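Local coordinates for protein Csc2 (Thermofilum pendens, PDB 4TXD) that is a zinc-containing Cas7-family protein of the type I-D CRISPR system that binds RNA, probably the crRNA of the interference complex, at residues Leu97-Leu109 / Met164-Ala176. Residues are numbered along the deposited sequence; the frame is centred on the assembly and turned at random.
Sequences LMAVTRRQMLQLL and MDGFCPHCTIFGA. With ZN (zinc ion), chain B.
One face of the Arg102 guanidinium is met by Phe174 CB, 3.5 Å above the guanidinium plane over its centre, while Gly175 O and His170 ND1 approach at the edge; the phenyl plane itself is tilted from the guanidinium. The Phe174 ring is sandwiched in turn: the backbone and CB of Arg102 cover one face, CB making a CH-pi contact, and Ile173 CG2 covers the other. The contact is a worked example of a CxxC zinc site docked on a neighbouring helix: Asp165, Cys168 and Cys171, with Cys146 from outside the two segments, bind the zinc ion, and the short helix 169-174, opened by Cys168 as N-cap, runs roughly antiparallel to helix 97-109, at 150°. Bends at chi2 and chi3 turn the Arg102 chain from the ring toward the end of helix 169-174, where NH1 and NH2 both grip Gly175 O, the latter at 2.9 Å in the carbonyl plane. NH2 also donates an almost straight bond (173°) to His170 ND1 at 3.2 Å, with the guanidinium and imidazole planes nearly perpendicular. A leucine in place of Arg102 lacks these donors, and would probably leave the imidazole less firmly oriented beside the metal site and Gly175 O short of its two partners. Met105 is a knob among Pro169, His170, Ile173 and Phe174. Its CG stands anti to the backbone N (chi1 179°), extending the chain to bring the sulfur to the Phe174 edge as a Met-aromatic contact; the bend at chi3 then turns CE toward Ile173 CD1, 3.8 Å away. Farther along, Leu109 packs on Pro169. At the other end, Thr101 CG2 meets Phe174 CZ at 3.8 Å, and Met98 SD lies 4.0 Å from Phe174 CD1.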
loop_
_atom_site.group_PDB
_atom_site.type_symbol
_atom_site.label_atom_id
_atom_site.label_comp_id
_atom_site.label_asym_id
_atom_site.label_seq_id
_atom_site.Cartn_x
_atom_site.Cartn_y
_atom_site.Cartn_z
ATOM N N LEU A 97 3.366 0.884 6.742
ATOM C CA LEU A 97 3.401 0.512 5.331
ATOM C C LEU A 97 2.178 1.080 4.593
ATOM O O LEU A 97 2.306 1.650 3.495
ATOM C CB LEU A 97 3.463 -1.012 5.177
ATOM C CG LEU A 97 4.798 -1.629 5.607
ATOM C CD1 LEU A 97 4.685 -3.127 5.645
ATOM C CD2 LEU A 97 5.928 -1.211 4.648
ATOM N N MET A 98 1.004 0.943 5.203
ATOM C CA MET A 98 -0.209 1.554 4.664
ATOM C C MET A 98 -0.047 3.046 4.456
ATOM O O MET A 98 -0.352 3.565 3.383
ATOM C CB MET A 98 -1.412 1.331 5.598
ATOM C CG MET A 98 -1.959 -0.061 5.591
ATOM S SD MET A 98 -3.097 -0.317 4.226
ATOM C CE MET A 98 -4.494 0.648 4.728
ATOM N N ALA A 99 0.383 3.735 5.504
ATOM C CA ALA A 99 0.470 5.182 5.476
ATOM C C ALA A 99 1.395 5.636 4.352
ATOM O O ALA A 99 1.023 6.519 3.576
ATOM C CB ALA A 99 0.949 5.719 6.804
ATOM N N VAL A 100 2.583 5.038 4.246
ATOM C CA VAL A 100 3.544 5.563 3.271
ATOM C C VAL A 100 3.128 5.170 1.858
ATOM O O VAL A 100 3.353 5.939 0.906
ATOM C CB VAL A 100 5.013 5.099 3.534
ATOM C CG1 VAL A 100 5.511 5.601 4.888
ATOM C CG2 VAL A 100 5.172 3.579 3.398
ATOM N N THR A 101 2.512 3.997 1.704
ATOM C CA THR A 101 2.163 3.527 0.369
ATOM C C THR A 101 0.978 4.343 -0.151
ATOM O O THR A 101 0.931 4.726 -1.332
ATOM C CB THR A 101 1.822 2.030 0.342
ATOM O OG1 THR A 101 2.938 1.266 0.819
ATOM C CG2 THR A 101 1.476 1.569 -1.082
ATOM N N ARG A 102 0.042 4.637 0.716
ATOM C CA ARG A 102 -1.093 5.422 0.304
ATOM C C ARG A 102 -0.720 6.869 0.065
ATOM O O ARG A 102 -1.192 7.482 -0.820
ATOM C CB ARG A 102 -2.267 5.241 1.255
ATOM C CG ARG A 102 -2.526 6.334 2.210
ATOM C CD ARG A 102 -4.008 6.627 2.296
ATOM N NE ARG A 102 -4.638 5.752 3.241
ATOM C CZ ARG A 102 -5.901 5.355 3.224
ATOM N NH1 ARG A 102 -6.288 4.570 4.171
ATOM N NH2 ARG A 102 -6.749 5.692 2.280
ATOM N N ARG A 103 0.195 7.364 0.857
ATOM C CA ARG A 103 0.712 8.711 0.643
ATOM C C ARG A 103 1.445 8.817 -0.705
ATOM O O ARG A 103 1.356 9.842 -1.398
ATOM C CB ARG A 103 1.632 9.113 1.803
ATOM C CG ARG A 103 1.828 10.609 1.954
ATOM C CD ARG A 103 3.037 11.079 1.187
ATOM N NE ARG A 103 3.101 12.535 1.075
ATOM C CZ ARG A 103 2.515 13.235 0.109
ATOM N NH1 ARG A 103 1.806 12.614 -0.826
ATOM N NH2 ARG A 103 2.637 14.556 0.079
ATOM N N GLN A 104 2.154 7.759 -1.082
ATOM C CA GLN A 104 2.821 7.720 -2.378
ATOM C C GLN A 104 1.807 7.675 -3.537
ATOM O O GLN A 104 1.945 8.406 -4.525
ATOM C CB GLN A 104 3.779 6.523 -2.458
ATOM C CG GLN A 104 4.471 6.330 -3.826
ATOM C CD GLN A 104 5.354 7.509 -4.258
ATOM O OE1 GLN A 104 5.629 8.432 -3.485
ATOM N NE2 GLN A 104 5.795 7.475 -5.512
ATOM N N MET A 105 0.789 6.831 -3.426
ATOM C CA MET A 105 -0.230 6.784 -4.476
ATOM C C MET A 105 -0.890 8.142 -4.638
ATOM O O MET A 105 -1.159 8.588 -5.762
ATOM C CB MET A 105 -1.299 5.721 -4.186
ATOM C CG MET A 105 -2.393 5.702 -5.278
ATOM S SD MET A 105 -3.647 4.421 -5.111
ATOM C CE MET A 105 -2.694 2.959 -5.504
ATOM N N LEU A 106 -1.106 8.811 -3.532
ATOM C CA LEU A 106 -1.679 10.119 -3.537
ATOM C C LEU A 106 -0.783 11.126 -4.265
ATOM O O LEU A 106 -1.255 11.981 -4.987
ATOM C CB LEU A 106 -1.976 10.562 -2.128
ATOM C CG LEU A 106 -2.491 11.967 -1.994
ATOM C CD1 LEU A 106 -3.581 12.269 -2.999
ATOM C CD2 LEU A 106 -2.918 12.326 -0.600
ATOM N N GLN A 107 0.518 10.996 -4.069
ATOM C CA GLN A 107 1.451 11.929 -4.709
ATOM C C GLN A 107 1.480 11.648 -6.207
ATOM O O GLN A 107 1.535 12.576 -7.018
ATOM C CB GLN A 107 2.850 11.827 -4.080
ATOM C CG GLN A 107 3.832 12.930 -4.514
ATOM C CD GLN A 107 3.314 14.339 -4.251
ATOM O OE1 GLN A 107 2.618 14.596 -3.260
ATOM N NE2 GLN A 107 3.646 15.260 -5.151
ATOM N N LEU A 108 1.413 10.373 -6.579
ATOM C CA LEU A 108 1.374 9.992 -7.979
ATOM C C LEU A 108 0.090 10.523 -8.620
ATOM O O LEU A 108 0.120 10.990 -9.759
ATOM C CB LEU A 108 1.482 8.474 -8.138
ATOM C CG LEU A 108 2.837 7.879 -7.710
ATOM C CD1 LEU A 108 2.793 6.376 -7.770
ATOM C CD2 LEU A 108 3.962 8.399 -8.608
ATOM N N LEU A 109 -1.023 10.468 -7.883
ATOM C CA LEU A 109 -2.300 11.014 -8.367
ATOM C C LEU A 109 -2.222 12.514 -8.578
ATOM O O LEU A 109 -2.796 13.051 -9.534
ATOM C CB LEU A 109 -3.448 10.702 -7.392
ATOM C CG LEU A 109 -3.916 9.253 -7.397
ATOM C CD1 LEU A 109 -4.789 8.958 -6.170
ATOM C CD2 LEU A 109 -4.655 8.958 -8.699
ATOM N N MET A 164 -10.614 13.881 3.088
ATOM C CA MET A 164 -10.583 12.828 2.098
ATOM C C MET A 164 -11.834 12.940 1.253
ATOM O O MET A 164 -12.833 13.380 1.741
ATOM C CB MET A 164 -10.494 11.462 2.776
ATOM C CG MET A 164 -9.100 11.095 3.263
ATOM S SD MET A 164 -8.943 9.714 4.402
ATOM C CE MET A 164 -8.871 8.355 3.271
ATOM N N ASP A 165 -11.768 12.545 -0.012
ATOM C CA ASP A 165 -12.925 12.670 -0.871
ATOM C C ASP A 165 -13.832 11.447 -0.859
ATOM O O ASP A 165 -14.997 11.543 -1.123
ATOM C CB ASP A 165 -12.533 13.048 -2.289
ATOM C CG ASP A 165 -11.510 12.126 -2.888
ATOM O OD1 ASP A 165 -11.453 10.985 -2.521
ATOM O OD2 ASP A 165 -10.770 12.550 -3.756
ATOM N N GLY A 166 -13.266 10.309 -0.540
ATOM C CA GLY A 166 -14.005 9.089 -0.503
ATOM C C GLY A 166 -14.258 8.435 -1.829
ATOM O O GLY A 166 -14.970 7.479 -1.882
ATOM N N PHE A 167 -13.676 8.958 -2.899
ATOM C CA PHE A 167 -13.866 8.346 -4.188
ATOM C C PHE A 167 -12.619 8.198 -5.058
ATOM O O PHE A 167 -12.666 7.569 -6.044
ATOM C CB PHE A 167 -14.982 9.027 -4.962
ATOM C CG PHE A 167 -14.679 10.427 -5.358
ATOM C CD1 PHE A 167 -13.976 10.684 -6.485
ATOM C CD2 PHE A 167 -15.083 11.468 -4.605
ATOM C CE1 PHE A 167 -13.692 11.960 -6.857
ATOM C CE2 PHE A 167 -14.803 12.754 -4.965
ATOM C CZ PHE A 167 -14.098 13.003 -6.098
ATOM N N CYS A 168 -11.524 8.796 -4.645
ATOM C CA CYS A 168 -10.291 8.673 -5.372
ATOM C C CYS A 168 -9.636 7.323 -5.157
ATOM O O CYS A 168 -9.969 6.608 -4.278
ATOM C CB CYS A 168 -9.357 9.812 -5.040
ATOM S SG CYS A 168 -8.306 9.551 -3.625
ATOM N N PRO A 169 -8.672 7.016 -6.124
ATOM C CA PRO A 169 -8.077 5.694 -5.969
ATOM C C PRO A 169 -7.455 5.382 -4.604
ATOM O O PRO A 169 -7.550 4.291 -4.185
ATOM C CB PRO A 169 -7.006 5.666 -7.043
ATOM C CG PRO A 169 -7.558 6.469 -8.143
ATOM C CD PRO A 169 -8.085 7.623 -7.422
ATOM N N HIS A 170 -6.840 6.326 -3.945
ATOM C CA HIS A 170 -6.237 5.995 -2.682
ATOM C C HIS A 170 -7.296 5.743 -1.625
ATOM O O HIS A 170 -7.149 4.880 -0.843
ATOM C CB HIS A 170 -5.152 6.981 -2.253
ATOM C CG HIS A 170 -5.604 8.018 -1.298
ATOM N ND1 HIS A 170 -5.796 7.766 0.034
ATOM C CD2 HIS A 170 -5.913 9.314 -1.481
ATOM C CE1 HIS A 170 -6.196 8.861 0.634
ATOM N NE2 HIS A 170 -6.284 9.815 -0.266
ATOM N N CYS A 171 -8.383 6.479 -1.675
ATOM C CA CYS A 171 -9.483 6.229 -0.764
ATOM C C CYS A 171 -10.134 4.886 -0.981
ATOM O O CYS A 171 -10.354 4.180 -0.063
ATOM C CB CYS A 171 -10.532 7.320 -0.855
ATOM S SG CYS A 171 -10.099 8.882 -0.116
ATOM N N THR A 172 -10.426 4.556 -2.216
ATOM C CA THR A 172 -11.151 3.350 -2.503
ATOM C C THR A 172 -10.318 2.102 -2.344
ATOM O O THR A 172 -10.812 1.072 -2.019
ATOM C CB THR A 172 -11.818 3.394 -3.882
ATOM O OG1 THR A 172 -10.838 3.494 -4.886
ATOM C CG2 THR A 172 -12.724 4.563 -3.971
ATOM N N ILE A 173 -9.034 2.220 -2.575
ATOM C CA ILE A 173 -8.178 1.045 -2.494
ATOM C C ILE A 173 -7.726 0.786 -1.054
ATOM O O ILE A 173 -7.787 -0.347 -0.571
ATOM C CB ILE A 173 -6.927 1.192 -3.403
ATOM C CG1 ILE A 173 -7.336 1.100 -4.882
ATOM C CG2 ILE A 173 -5.908 0.106 -3.093
ATOM C CD1 ILE A 173 -6.236 1.550 -5.836
ATOM N N PHE A 174 -7.269 1.832 -0.376
ATOM C CA PHE A 174 -6.694 1.666 0.951
ATOM C C PHE A 174 -7.688 1.943 2.079
ATOM O O PHE A 174 -7.368 1.750 3.260
ATOM C CB PHE A 174 -5.459 2.558 1.103
ATOM C CG PHE A 174 -4.344 2.178 0.182
ATOM C CD1 PHE A 174 -3.566 1.057 0.449
ATOM C CD2 PHE A 174 -4.083 2.923 -0.963
ATOM C CE1 PHE A 174 -2.526 0.686 -0.414
ATOM C CE2 PHE A 174 -3.042 2.566 -1.836
ATOM C CZ PHE A 174 -2.268 1.443 -1.565
ATOM N N GLY A 175 -8.880 2.416 1.723
ATOM C CA GLY A 175 -9.934 2.575 2.713
ATOM C C GLY A 175 -10.173 3.963 3.272
ATOM O O GLY A 175 -9.322 4.854 3.197
ATOM N N ALA A 176 -11.350 4.134 3.870
ATOM C CA ALA A 176 -11.763 5.420 4.411
ATOM C C ALA A 176 -12.991 5.250 5.284
ATOM O O ALA A 176 -13.786 4.324 5.083
ATOM C CB ALA A 176 -12.055 6.422 3.278
HETATM ZN ZN ZN B . -9.458 10.312 -1.915
#